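Local structure of SIR4-interacting protein SIF2 (Saccharomyces cerevisiae, 1R5M) at residues Ile229-Ile234 with Gly241-His246; Asp211-Asp216 with Val252-Asp257. The protein antagonizes telomeric silencing in yeast and acts as a WD-repeat transcription corepressor within the Set3 complex. All coordinates share one frame; numbering follows the deposited sequence.

Interaction 1. Residues Ile229-Ile234 with Gly241-His246; sequences IFVYQI and GKLIGH
Ile-229 O is met twice from strand 241-243: Leu-243 N donates to it at 2.8 Å, nearly straight (176°), and the CA-H of Lys-242 makes a weaker C-H...O contact. The pair forms the outer beta hairpin of a WD40 propeller blade, antiparallel, the directions of the two short segments 151° apart. Ile-229 N returns a bond to Leu-243 O at 3.0 Å, closing the hydrogen-bonded pair, and Val-231 N reaches Gly-241 O at 2.9 Å. Between them, Phe-230 and Lys-242 form a non-hydrogen-bonded pair whose side chains run side by side. Each has CG anti to its own carbonyl carbon, and the extended lysine chain passes over one ring face; Lys-242 CE lies offset toward the rim at Phe-230 CZ, 4.0 Å from the centroid, a CH-pi contact. Ile-229, Val-231 and Leu-243 share the opposite face, where Ile-229 CB meets Leu-243 CB at 3.9 Å, and Val-231 CG2 packs on Leu-243 CG. Ile-229 and Leu-243 also touch Trp-274 of the next blade. Beyond the strand, His-246 is fixed by hydrogen bonds to Ser-264 and Asp-268, as in the WD-repeat Asp-His-Ser/Thr-Trp network. Ile-229 CD1 sits at the edge of that imidazole, 4.2 Å from His-246 CD2.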
loop_
_atom_site.group_PDB
_atom_site.type_symbol
_atom_site.label_atom_id
_atom_site.label_comp_id
_atom_site.label_asym_id
_atom_site.label_seq_id
_atom_site.Cartn_x
_atom_site.Cartn_y
_atom_site.Cartn_z
ATOM N N ILE A 229 -7.149 -9.847 14.690
ATOM C CA ILE A 229 -5.912 -9.925 13.917
ATOM C C ILE A 229 -5.152 -11.099 14.523
ATOM O O ILE A 229 -4.826 -11.089 15.709
ATOM C CB ILE A 229 -5.065 -8.641 14.052
ATOM C CG1 ILE A 229 -5.825 -7.451 13.460
ATOM C CG2 ILE A 229 -3.723 -8.824 13.335
ATOM C CD1 ILE A 229 -5.282 -6.096 13.899
ATOM N N PHE A 230 -4.892 -12.119 13.712
ATOM C CA PHE A 230 -4.184 -13.310 14.177
ATOM C C PHE A 230 -2.678 -13.176 13.987
ATOM O O PHE A 230 -2.216 -12.691 12.954
ATOM C CB PHE A 230 -4.687 -14.545 13.418
ATOM C CG PHE A 230 -6.022 -15.062 13.893
ATOM C CD1 PHE A 230 -6.925 -14.233 14.555
ATOM C CD2 PHE A 230 -6.386 -16.383 13.648
ATOM C CE1 PHE A 230 -8.169 -14.714 14.969
ATOM C CE2 PHE A 230 -7.627 -16.873 14.057
ATOM C CZ PHE A 230 -8.521 -16.036 14.718
ATOM N N VAL A 231 -1.915 -13.608 14.988
ATOM C CA VAL A 231 -0.458 -13.542 14.927
ATOM C C VAL A 231 0.080 -14.954 14.728
ATOM O O VAL A 231 -0.383 -15.895 15.378
ATOM C CB VAL A 231 0.139 -12.960 16.230
ATOM C CG1 VAL A 231 1.629 -12.701 16.051
ATOM C CG2 VAL A 231 -0.589 -11.672 16.613
ATOM N N TYR A 232 1.051 -15.097 13.830
ATOM C CA TYR A 232 1.643 -16.399 13.539
ATOM C C TYR A 232 3.161 -16.390 13.496
ATOM O O TYR A 232 3.795 -15.349 13.333
ATOM C CB TYR A 232 1.178 -16.926 12.181
ATOM C CG TYR A 232 -0.290 -17.224 12.058
ATOM C CD1 TYR A 232 -1.194 -16.233 11.679
ATOM C CD2 TYR A 232 -0.776 -18.508 12.288
ATOM C CE1 TYR A 232 -2.548 -16.516 11.527
ATOM C CE2 TYR A 232 -2.128 -18.803 12.141
ATOM C CZ TYR A 232 -3.006 -17.802 11.758
ATOM O OH TYR A 232 -4.341 -18.089 11.599
ATOM N N GLN A 233 3.726 -17.586 13.625
ATOM C CA GLN A 233 5.162 -17.792 13.536
ATOM C C GLN A 233 5.273 -18.745 12.347
ATOM O O GLN A 233 4.426 -19.620 12.176
ATOM C CB GLN A 233 5.697 -18.451 14.806
ATOM C CG GLN A 233 7.211 -18.498 14.885
ATOM C CD GLN A 233 7.700 -19.092 16.189
ATOM O OE1 GLN A 233 7.386 -20.236 16.518
ATOM N NE2 GLN A 233 8.472 -18.316 16.942
ATOM N N ILE A 234 6.298 -18.569 11.522
ATOM C CA ILE A 234 6.479 -19.394 10.330
ATOM C C ILE A 234 6.366 -20.908 10.501
ATOM O O ILE A 234 5.765 -21.580 9.663
ATOM C CB ILE A 234 7.834 -19.092 9.652
ATOM C CG1 ILE A 234 7.807 -17.689 9.046
ATOM C CG2 ILE A 234 8.129 -20.132 8.572
ATOM C CD1 ILE A 234 9.106 -17.289 8.373
ATOM N N GLY A 241 -0.929 -15.876 18.931
ATOM C CA GLY A 241 -1.712 -14.899 19.664
ATOM C C GLY A 241 -2.806 -14.289 18.811
ATOM O O GLY A 241 -2.847 -14.485 17.596
ATOM N N LYS A 242 -3.704 -13.554 19.454
ATOM C CA LYS A 242 -4.798 -12.906 18.751
ATOM C C LYS A 242 -4.986 -11.500 19.302
ATOM O O LYS A 242 -5.077 -11.301 20.516
ATOM C CB LYS A 242 -6.086 -13.722 18.907
ATOM C CG LYS A 242 -5.987 -15.125 18.320
ATOM C CD LYS A 242 -7.290 -15.896 18.457
ATOM C CE LYS A 242 -7.153 -17.298 17.882
ATOM N NZ LYS A 242 -8.418 -18.077 17.992
ATOM N N LEU A 243 -5.017 -10.527 18.399
ATOM C CA LEU A 243 -5.192 -9.132 18.768
ATOM C C LEU A 243 -6.671 -8.804 18.587
ATOM O O LEU A 243 -7.164 -8.698 17.464
ATOM C CB LEU A 243 -4.317 -8.254 17.871
ATOM C CG LEU A 243 -2.858 -8.726 17.787
ATOM C CD1 LEU A 243 -2.056 -7.783 16.901
ATOM C CD2 LEU A 243 -2.245 -8.789 19.181
ATOM N N ILE A 244 -7.374 -8.662 19.707
ATOM C CA ILE A 244 -8.805 -8.386 19.689
ATOM C C ILE A 244 -9.119 -6.932 20.017
ATOM O O ILE A 244 -8.601 -6.381 20.986
ATOM C CB ILE A 244 -9.548 -9.287 20.706
ATOM C CG1 ILE A 244 -9.221 -10.760 20.439
ATOM C CG2 ILE A 244 -11.049 -9.049 20.614
ATOM C CD1 ILE A 244 -9.622 -11.248 19.062
ATOM N N GLY A 245 -9.973 -6.322 19.204
ATOM C CA GLY A 245 -10.338 -4.934 19.430
ATOM C C GLY A 245 -11.202 -4.335 18.335
ATOM O O GLY A 245 -12.210 -3.690 18.619
ATOM N N HIS A 246 -10.816 -4.537 17.079
ATOM C CA HIS A 246 -11.588 -3.994 15.963
ATOM C C HIS A 246 -12.950 -4.664 15.807
ATOM O O HIS A 246 -13.122 -5.832 16.165
ATOM C CB HIS A 246 -10.798 -4.124 14.658
ATOM C CG HIS A 246 -9.680 -3.139 14.532
ATOM N ND1 HIS A 246 -9.890 -1.776 14.512
ATOM C CD2 HIS A 246 -8.343 -3.316 14.394
ATOM C CE1 HIS A 246 -8.732 -1.156 14.367
ATOM N NE2 HIS A 246 -7.778 -2.067 14.292
#

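Interaction 2. Residues Asp211-Asp216 with Val252-Asp257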
loop_
_atom_site.group_PDB
_atom_site.type_symbol
_atom_site.label_atom_id
_atom_site.label_comp_id
_atom_site.label_asym_id
_atom_site.label_seq_id
_atom_site.Cartn_x
_atom_site.Cartn_y
_atom_site.Cartn_z
ATOM N N ASP A 211 -5.299 -6.606 4.017
ATOM C CA ASP A 211 -3.873 -6.392 4.245
ATOM C C ASP A 211 -3.321 -7.472 5.172
ATOM O O ASP A 211 -4.071 -8.119 5.902
ATOM C CB ASP A 211 -3.642 -5.006 4.870
ATOM C CG ASP A 211 -2.288 -4.406 4.508
ATOM O OD1 ASP A 211 -1.512 -5.063 3.779
ATOM O OD2 ASP A 211 -2.006 -3.267 4.947
ATOM N N VAL A 212 -2.007 -7.672 5.102
ATOM C CA VAL A 212 -1.282 -8.622 5.947
ATOM C C VAL A 212 0.038 -7.914 6.260
ATOM O O VAL A 212 0.357 -6.906 5.635
ATOM C CB VAL A 212 -0.988 -9.957 5.222
ATOM C CG1 VAL A 212 -2.295 -10.657 4.859
ATOM C CG2 VAL A 212 -0.147 -9.706 3.984
ATOM N N GLU A 213 0.816 -8.427 7.207
ATOM C CA GLU A 213 2.061 -7.747 7.551
ATOM C C GLU A 213 3.028 -8.610 8.350
ATOM O O GLU A 213 2.611 -9.434 9.159
ATOM C CB GLU A 213 1.736 -6.471 8.351
ATOM C CG GLU A 213 2.947 -5.679 8.838
ATOM C CD GLU A 213 3.663 -4.940 7.719
ATOM O OE1 GLU A 213 3.669 -5.450 6.578
ATOM O OE2 GLU A 213 4.232 -3.858 7.978
ATOM N N TRP A 214 4.323 -8.423 8.110
ATOM C CA TRP A 214 5.347 -9.154 8.851
ATOM C C TRP A 214 5.652 -8.336 10.100
ATOM O O TRP A 214 5.755 -7.111 10.027
ATOM C CB TRP A 214 6.635 -9.298 8.031
ATOM C CG TRP A 214 6.543 -10.284 6.916
ATOM C CD1 TRP A 214 6.145 -10.041 5.635
ATOM C CD2 TRP A 214 6.824 -11.686 6.993
ATOM N NE1 TRP A 214 6.159 -11.208 4.906
ATOM C CE2 TRP A 214 6.573 -12.233 5.717
ATOM C CE3 TRP A 214 7.266 -12.534 8.019
ATOM C CZ2 TRP A 214 6.746 -13.596 5.436
ATOM C CZ3 TRP A 214 7.440 -13.891 7.740
ATOM C CH2 TRP A 214 7.179 -14.406 6.458
ATOM N N VAL A 215 5.804 -9.004 11.239
ATOM C CA VAL A 215 6.107 -8.291 12.479
ATOM C C VAL A 215 7.441 -8.730 13.071
ATOM O O VAL A 215 7.824 -8.300 14.161
ATOM C CB VAL A 215 4.983 -8.471 13.527
ATOM C CG1 VAL A 215 3.689 -7.889 12.990
ATOM C CG2 VAL A 215 4.805 -9.939 13.875
ATOM N N ASP A 216 8.137 -9.589 12.335
ATOM C CA ASP A 216 9.452 -10.091 12.717
ATOM C C ASP A 216 9.959 -10.882 11.515
ATOM O O ASP A 216 9.213 -11.109 10.563
ATOM C CB ASP A 216 9.362 -10.999 13.947
ATOM C CG ASP A 216 10.664 -11.047 14.735
ATOM O OD1 ASP A 216 11.722 -10.687 14.175
ATOM O OD2 ASP A 216 10.627 -11.452 15.917
ATOM N N VAL A 252 -5.783 -2.027 6.970
ATOM C CA VAL A 252 -4.361 -1.703 6.977
ATOM C C VAL A 252 -3.616 -2.388 8.113
ATOM O O VAL A 252 -4.111 -2.455 9.234
ATOM C CB VAL A 252 -4.131 -0.178 7.170
ATOM C CG1 VAL A 252 -2.640 0.142 7.093
ATOM C CG2 VAL A 252 -4.919 0.616 6.133
ATOM N N LEU A 253 -2.422 -2.884 7.807
ATOM C CA LEU A 253 -1.547 -3.499 8.800
ATOM C C LEU A 253 -0.136 -3.035 8.444
ATOM O O LEU A 253 0.398 -3.390 7.392
ATOM C CB LEU A 253 -1.644 -5.029 8.766
ATOM C CG LEU A 253 -2.940 -5.596 9.357
ATOM C CD1 LEU A 253 -3.024 -7.077 9.064
ATOM C CD2 LEU A 253 -2.984 -5.347 10.865
ATOM N N GLU A 254 0.440 -2.216 9.320
ATOM C CA GLU A 254 1.777 -1.662 9.122
ATOM C C GLU A 254 2.616 -1.775 10.385
ATOM O O GLU A 254 2.291 -1.184 11.420
ATOM C CB GLU A 254 1.685 -0.186 8.724
ATOM C CG GLU A 254 1.099 0.076 7.343
ATOM C CD GLU A 254 2.047 -0.303 6.220
ATOM O OE1 GLU A 254 3.213 -0.643 6.511
ATOM O OE2 GLU A 254 1.625 -0.251 5.047
ATOM N N PHE A 255 3.705 -2.531 10.297
ATOM C CA PHE A 255 4.590 -2.713 11.436
ATOM C C PHE A 255 5.777 -1.759 11.359
ATOM O O PHE A 255 6.372 -1.578 10.295
ATOM C CB PHE A 255 5.102 -4.158 11.481
ATOM C CG PHE A 255 5.946 -4.466 12.686
ATOM C CD1 PHE A 255 5.374 -4.544 13.953
ATOM C CD2 PHE A 255 7.314 -4.683 12.553
ATOM C CE1 PHE A 255 6.154 -4.836 15.075
ATOM C CE2 PHE A 255 8.102 -4.975 13.667
ATOM C CZ PHE A 255 7.520 -5.052 14.927
ATOM N N ASN A 256 6.106 -1.150 12.492
ATOM C CA ASN A 256 7.232 -0.227 12.595
ATOM C C ASN A 256 8.347 -1.036 13.267
ATOM O O ASN A 256 8.252 -1.390 14.441
ATOM C CB ASN A 256 6.809 0.987 13.437
ATOM C CG ASN A 256 7.911 2.020 13.598
ATOM O OD1 ASN A 256 7.650 3.227 13.582
ATOM N ND2 ASN A 256 9.139 1.559 13.779
ATOM N N ASP A 257 9.398 -1.333 12.506
ATOM C CA ASP A 257 10.498 -2.146 13.011
ATOM C C ASP A 257 11.423 -1.450 14.002
ATOM O O ASP A 257 12.320 -2.083 14.561
ATOM C CB ASP A 257 11.311 -2.699 11.838
ATOM C CG ASP A 257 12.161 -3.891 12.233
ATOM O OD1 ASP A 257 11.627 -4.806 12.896
ATOM O OD2 ASP A 257 13.358 -3.919 11.876
HETATM O O HOH W 1 0.090 -2.039 3.938
HETATM O O HOH W 2 3.901 -2.900 5.141
#
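Carboxylates of Asp-211, just before strand 213-216, and Glu-213 on it bind backbone N-H groups of Leu-253 and Phe-255, a side-chain-to-backbone contact between the inner strands of two adjacent blades. The touching parts run 13° apart, and the two bonds fall on alternate residues of each. Leu-253 N meets Asp-211 OD2 at 2.9 Å, from above the carboxylate plane. Water 1 also donates to Asp-211 OD2, at 2.6 Å, and to Glu-254 OE2, linking two acidic groups. Glu-213 bends at chi2, and its OE2 takes Phe-255 N on the anti lone pair at 2.7 Å and 176°. In this WD40 beta-propeller, 213-216 and 250-256 are first strands of their blades, so the acids tie one blade to the next where main-chain pairing between them is lacking. Negative charge gathers here, with Glu-213 OE2 3.7 Å from Glu-254 OE1. Lys-156, on the first strand of the preceding blade, forms salt bridges with Asp-211 OD1 and Glu-213 OE1 and would offset part of it. Apolar atoms fill in around the bonds: Leu-253 CB lies 3.7 Å from Glu-213 CB. Phe-255, with CG anti to its backbone N (chi1 -176°), lays its ring against Val-215, whose CA sits over the centre, 3.8 Å from the centroid, a CH-pi contact. Val-215 O comes over the same ring, 3.4 Å from Phe-255 CZ.

Interactions 1 and 2 involve the same blade at different depths. Interaction 1 pairs the third and fourth strands, the outer two from the propeller axis, its centre about 20 Å from the chain centre; interaction 2, its centre about 11 Å from that point, starts at the blade's first strand and reaches the next blade. Main-chain pairing holds the first, with a buried apolar face and the Lys-Phe pair on the other; carboxylate-to-backbone bonds, water and an aromatic ring hold the second, which is only partly buried. Residues 241-246 lead along the chain into strand 250-256, the partner strand of interaction 2. The contacts also touch: Ile-229 CD1 lies 3.9 Å from Leu-253 CD2, and Ile-234 CD1 lies 3.8 Å from Trp-214 CZ3.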